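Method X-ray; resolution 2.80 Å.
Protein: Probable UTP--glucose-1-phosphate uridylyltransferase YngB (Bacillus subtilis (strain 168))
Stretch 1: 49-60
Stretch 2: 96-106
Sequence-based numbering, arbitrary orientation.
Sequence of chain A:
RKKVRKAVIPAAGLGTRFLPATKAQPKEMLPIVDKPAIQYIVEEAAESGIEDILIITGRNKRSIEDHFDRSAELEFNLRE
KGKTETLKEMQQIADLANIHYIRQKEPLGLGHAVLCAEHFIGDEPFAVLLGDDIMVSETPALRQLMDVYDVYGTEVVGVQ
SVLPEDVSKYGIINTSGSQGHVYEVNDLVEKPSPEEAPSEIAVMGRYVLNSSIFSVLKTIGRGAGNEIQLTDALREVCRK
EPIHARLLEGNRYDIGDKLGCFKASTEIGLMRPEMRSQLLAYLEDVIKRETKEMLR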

# COMPACT_ATOMS: atom_id res chain seq x y z
N GLY A 49 6.14 25.55 -6.43
CA GLY A 49 5.30 26.72 -6.62
C GLY A 49 4.12 26.54 -7.58
O GLY A 49 3.58 27.52 -8.07
N ILE A 50 3.70 25.29 -7.85
CA ILE A 50 2.49 25.08 -8.63
C ILE A 50 1.28 25.28 -7.73
O ILE A 50 1.26 24.82 -6.59
N GLU A 51 0.27 25.99 -8.25
CA GLU A 51 -0.91 26.29 -7.46
C GLU A 51 -2.12 25.46 -7.94
O GLU A 51 -3.03 25.24 -7.16
N ASP A 52 -2.09 24.97 -9.19
CA ASP A 52 -3.26 24.32 -9.78
C ASP A 52 -2.85 23.08 -10.58
O ASP A 52 -2.07 23.17 -11.52
N ILE A 53 -3.42 21.94 -10.20
CA ILE A 53 -3.12 20.64 -10.79
C ILE A 53 -4.41 20.07 -11.40
O ILE A 53 -5.49 20.10 -10.80
N LEU A 54 -4.27 19.54 -12.62
CA LEU A 54 -5.34 18.76 -13.22
C LEU A 54 -4.89 17.31 -13.27
O LEU A 54 -3.86 16.97 -13.83
N ILE A 55 -5.68 16.44 -12.64
CA ILE A 55 -5.42 15.02 -12.73
C ILE A 55 -6.36 14.46 -13.78
O ILE A 55 -7.57 14.68 -13.72
N ILE A 56 -5.78 13.80 -14.79
CA ILE A 56 -6.56 13.08 -15.77
C ILE A 56 -6.75 11.70 -15.15
O ILE A 56 -5.82 10.91 -15.06
N THR A 57 -7.96 11.47 -14.63
CA THR A 57 -8.23 10.25 -13.90
C THR A 57 -9.11 9.35 -14.77
O THR A 57 -9.59 9.79 -15.81
N GLY A 58 -9.33 8.12 -14.32
CA GLY A 58 -10.23 7.17 -14.95
C GLY A 58 -11.29 6.64 -13.99
O GLY A 58 -11.62 7.30 -13.00
N ARG A 59 -11.82 5.44 -14.29
CA ARG A 59 -12.90 4.83 -13.52
C ARG A 59 -12.36 4.26 -12.21
O ARG A 59 -11.23 3.79 -12.14
N ASN A 60 -13.22 4.30 -11.18
CA ASN A 60 -12.94 3.78 -9.85
C ASN A 60 -11.61 4.31 -9.32
O ASN A 60 -10.85 3.54 -8.73
N LEU A 96 -2.47 21.40 -0.20
CA LEU A 96 -1.26 21.48 -1.00
C LEU A 96 -1.47 22.33 -2.25
O LEU A 96 -0.63 23.13 -2.59
N ALA A 97 -2.56 22.11 -2.98
CA ALA A 97 -2.77 22.78 -4.26
C ALA A 97 -4.25 22.72 -4.57
O ALA A 97 -5.00 22.09 -3.82
N ASN A 98 -4.69 23.38 -5.64
CA ASN A 98 -6.08 23.27 -6.04
C ASN A 98 -6.17 22.14 -7.04
O ASN A 98 -5.64 22.27 -8.15
N ILE A 99 -6.83 21.05 -6.64
CA ILE A 99 -6.78 19.83 -7.41
C ILE A 99 -8.05 19.71 -8.26
O ILE A 99 -9.13 19.56 -7.70
N HIS A 100 -7.88 19.76 -9.58
CA HIS A 100 -8.98 19.57 -10.53
C HIS A 100 -8.90 18.17 -11.13
O HIS A 100 -7.82 17.61 -11.20
N TYR A 101 -10.04 17.62 -11.58
CA TYR A 101 -10.11 16.31 -12.22
C TYR A 101 -10.85 16.35 -13.55
O TYR A 101 -11.82 17.09 -13.74
N ILE A 102 -10.41 15.51 -14.48
CA ILE A 102 -11.16 15.27 -15.70
C ILE A 102 -11.07 13.78 -15.95
O ILE A 102 -10.07 13.16 -15.62
N ARG A 103 -12.13 13.22 -16.53
CA ARG A 103 -12.03 11.82 -16.88
C ARG A 103 -11.48 11.67 -18.30
O ARG A 103 -12.00 12.30 -19.22
N GLN A 104 -10.44 10.86 -18.46
CA GLN A 104 -10.02 10.47 -19.79
C GLN A 104 -11.09 9.53 -20.33
O GLN A 104 -11.51 8.61 -19.62
N LYS A 105 -11.59 9.79 -21.54
CA LYS A 105 -12.79 9.06 -21.89
C LYS A 105 -12.42 7.62 -22.23
O LYS A 105 -12.87 6.71 -21.53
N GLU A 106 -11.58 7.44 -23.27
CA GLU A 106 -11.02 6.14 -23.62
C GLU A 106 -9.51 6.19 -23.44
O GLU A 106 -8.91 7.26 -23.50

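The two stretches meet as neighbouring parallel β-strands, 52-57 and 98-103, joined by a regular backbone ladder and flanked by side-chain packing on both faces of the sheet. The strand directions differ by 27°, the axes approach to 4.6 Å, and the contact buries 890 Å² counted over both sides.

Register is fixed by alternating backbone hydrogen bonds. H100 N donates to I53 O (2.7 Å, 170°) and I55 N to H100 O (2.8 Å, 172°); the pattern runs from N98 N to E51 O (2.9 Å) as far as Q104 N to T57 O (3.0 Å). Because the partners of each bridge lie in register, their side chains emerge on the same face, and successive pairs alternate.

One face carries I53, I55 and T57 beside I99, Y101 and R103. I53 (chi1 m, chi2 t) extends CD1 to 3.9 Å from A97 CB, which points toward the first stretch, and to 4.0 Å from I99 CD1. I55 adopts the same m, t rotamer; its CD1 lies 3.6 Å from I99 CG2 and 3.5 Å from Y101 CE1, approaching the tyrosine ring (chi1 m) obliquely. I99, with both chi angles m, therefore touches both isoleucines. T57 (chi1 t) places CG2 4.2 Å from Y101 CB. Beyond the strand, G58 O sits over one face of the R103 guanidinium, 4.0 Å from R103 NE.

The opposite face, with D52, L54 and I56 beside N98, H100 and I102, changes from polar to apolar along the strands. D52 and N98, both chi1 m, are joined by a side-chain hydrogen bond from N98 ND2 to D52 OD1 (2.8 Å, 162°). H100, also m, turns its ring back along the backbone: ND1 makes weak hydrogen bonds to N98 O (3.0 Å, 131°) and I53 O (3.4 Å, 133°), both angles far from linear. L54 (t, p) reaches across, with CD1 3.9 Å from H100 CB and 3.8 Å from I102 CG2. I56 (m, m) brings CD1 to 3.3 Å from the same I102 CG2, a tight approach, while its CG2 lies 3.6 Å from Q104 CB. Thus the I102 methyl meets both L54 and I56, although the end of its side chain (chi1 t, chi2 98°) leads away.

At the C-terminal end, the CA-to-CB bond of R59 points sideways, but the end of the side chain comes nearer: NH2 lies 3.0 Å from K105 O, which sits at the guanidinium edge near its plane.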

# COMPACT_ATOMS: atom_id res chain seq x y z
CB ILE A 50 2.46 23.70 -9.31
CG1 ILE A 50 3.65 23.53 -10.26
CG2 ILE A 50 1.14 23.46 -10.03
CD1 ILE A 50 3.81 24.66 -11.22
CB GLU A 51 -1.12 27.81 -7.36
CG GLU A 51 -0.60 28.56 -8.58
CD GLU A 51 -0.66 30.09 -8.57
OE1 GLU A 51 -0.56 30.68 -7.47
OE2 GLU A 51 -0.77 30.68 -9.68
CB ASP A 52 -4.05 25.28 -10.67
CG ASP A 52 -4.52 26.56 -9.99
OD1 ASP A 52 -5.27 26.47 -8.97
OD2 ASP A 52 -4.17 27.66 -10.50
CB ILE A 53 -2.55 19.71 -9.71
CG1 ILE A 53 -1.24 20.25 -9.14
CG2 ILE A 53 -2.41 18.29 -10.24
CD1 ILE A 53 -0.72 19.50 -7.92
CB LEU A 54 -5.60 19.27 -14.64
CG LEU A 54 -6.63 18.46 -15.43
CD1 LEU A 54 -7.98 18.37 -14.71
CD2 LEU A 54 -6.84 19.08 -16.80
CB ILE A 55 -5.65 14.35 -11.36
CG1 ILE A 55 -4.74 14.95 -10.29
CG2 ILE A 55 -5.50 12.84 -11.48
CD1 ILE A 55 -5.00 14.41 -8.92
CB ILE A 56 -5.84 12.99 -17.14
CG1 ILE A 56 -5.10 14.26 -17.58
CG2 ILE A 56 -6.76 12.43 -18.21
CD1 ILE A 56 -5.82 15.58 -17.47
CB THR A 57 -8.85 10.59 -12.54
OG1 THR A 57 -9.10 9.38 -11.82
CG2 THR A 57 -10.14 11.37 -12.65
CB ARG A 59 -13.59 3.75 -14.36
CG ARG A 59 -14.81 4.24 -15.13
CD ARG A 59 -15.18 3.43 -16.37
NE ARG A 59 -14.96 4.06 -17.68
CZ ARG A 59 -13.78 4.15 -18.30
NH1 ARG A 59 -12.69 3.66 -17.74
NH2 ARG A 59 -13.69 4.75 -19.48
CB ASN A 60 -12.91 2.25 -9.77
CG ASN A 60 -13.87 1.59 -10.73
OD1 ASN A 60 -13.62 1.50 -11.93
ND2 ASN A 60 -14.99 1.12 -10.20
CB LEU A 96 -0.83 20.06 -1.35
CG LEU A 96 -0.31 19.26 -0.17
CD1 LEU A 96 -0.74 17.82 -0.28
CD2 LEU A 96 1.20 19.36 -0.14
CB ALA A 97 -1.98 22.09 -5.34
CB ASN A 98 -6.60 24.56 -6.68
CG ASN A 98 -6.52 25.78 -5.78
OD1 ASN A 98 -6.79 25.70 -4.58
ND2 ASN A 98 -6.15 26.90 -6.38
CB ILE A 99 -6.62 18.61 -6.49
CG1 ILE A 99 -5.53 18.80 -5.44
CG2 ILE A 99 -6.37 17.36 -7.30
CD1 ILE A 99 -4.16 19.05 -6.01
CB HIS A 100 -8.88 20.65 -11.63
CG HIS A 100 -8.82 22.05 -11.10
ND1 HIS A 100 -7.90 22.45 -10.16
CD2 HIS A 100 -9.57 23.13 -11.37
CE1 HIS A 100 -8.09 23.72 -9.87
NE2 HIS A 100 -9.10 24.16 -10.61
CB TYR A 101 -10.84 15.29 -11.35
CG TYR A 101 -10.22 15.20 -10.00
CD1 TYR A 101 -9.05 14.48 -9.80
CD2 TYR A 101 -10.75 15.90 -8.94
CE1 TYR A 101 -8.44 14.44 -8.55
CE2 TYR A 101 -10.15 15.87 -7.69
CZ TYR A 101 -8.99 15.15 -7.49
OH TYR A 101 -8.40 15.10 -6.26
CB ILE A 102 -10.58 16.07 -16.88
CG1 ILE A 102 -11.41 15.87 -18.15
CG2 ILE A 102 -9.12 15.75 -17.14
CD1 ILE A 102 -12.40 16.97 -18.40
CB ARG A 103 -13.39 11.15 -16.73
CG ARG A 103 -13.35 10.12 -15.62
CD ARG A 103 -14.15 10.49 -14.40
NE ARG A 103 -14.88 9.25 -14.21
CZ ARG A 103 -15.41 8.84 -13.07
NH1 ARG A 103 -15.30 9.58 -11.97
NH2 ARG A 103 -16.06 7.69 -13.06
CB GLN A 104 -8.68 9.75 -19.72
CG GLN A 104 -7.90 9.89 -21.01
CD GLN A 104 -6.65 9.04 -20.98
OE1 GLN A 104 -6.60 8.01 -20.30
NE2 GLN A 104 -5.67 9.47 -21.76
CB LYS A 105 -13.68 9.82 -22.88
CG LYS A 105 -14.69 10.74 -22.19
CD LYS A 105 -15.46 11.62 -23.15
CE LYS A 105 -14.66 12.81 -23.64
NZ LYS A 105 -15.45 13.62 -24.60
CB GLU A 106 -11.47 5.64 -24.99
CG GLU A 106 -11.26 6.63 -26.13
CD GLU A 106 -12.12 7.88 -26.05
OE1 GLU A 106 -13.33 7.76 -26.32
OE2 GLU A 106 -11.58 8.95 -25.67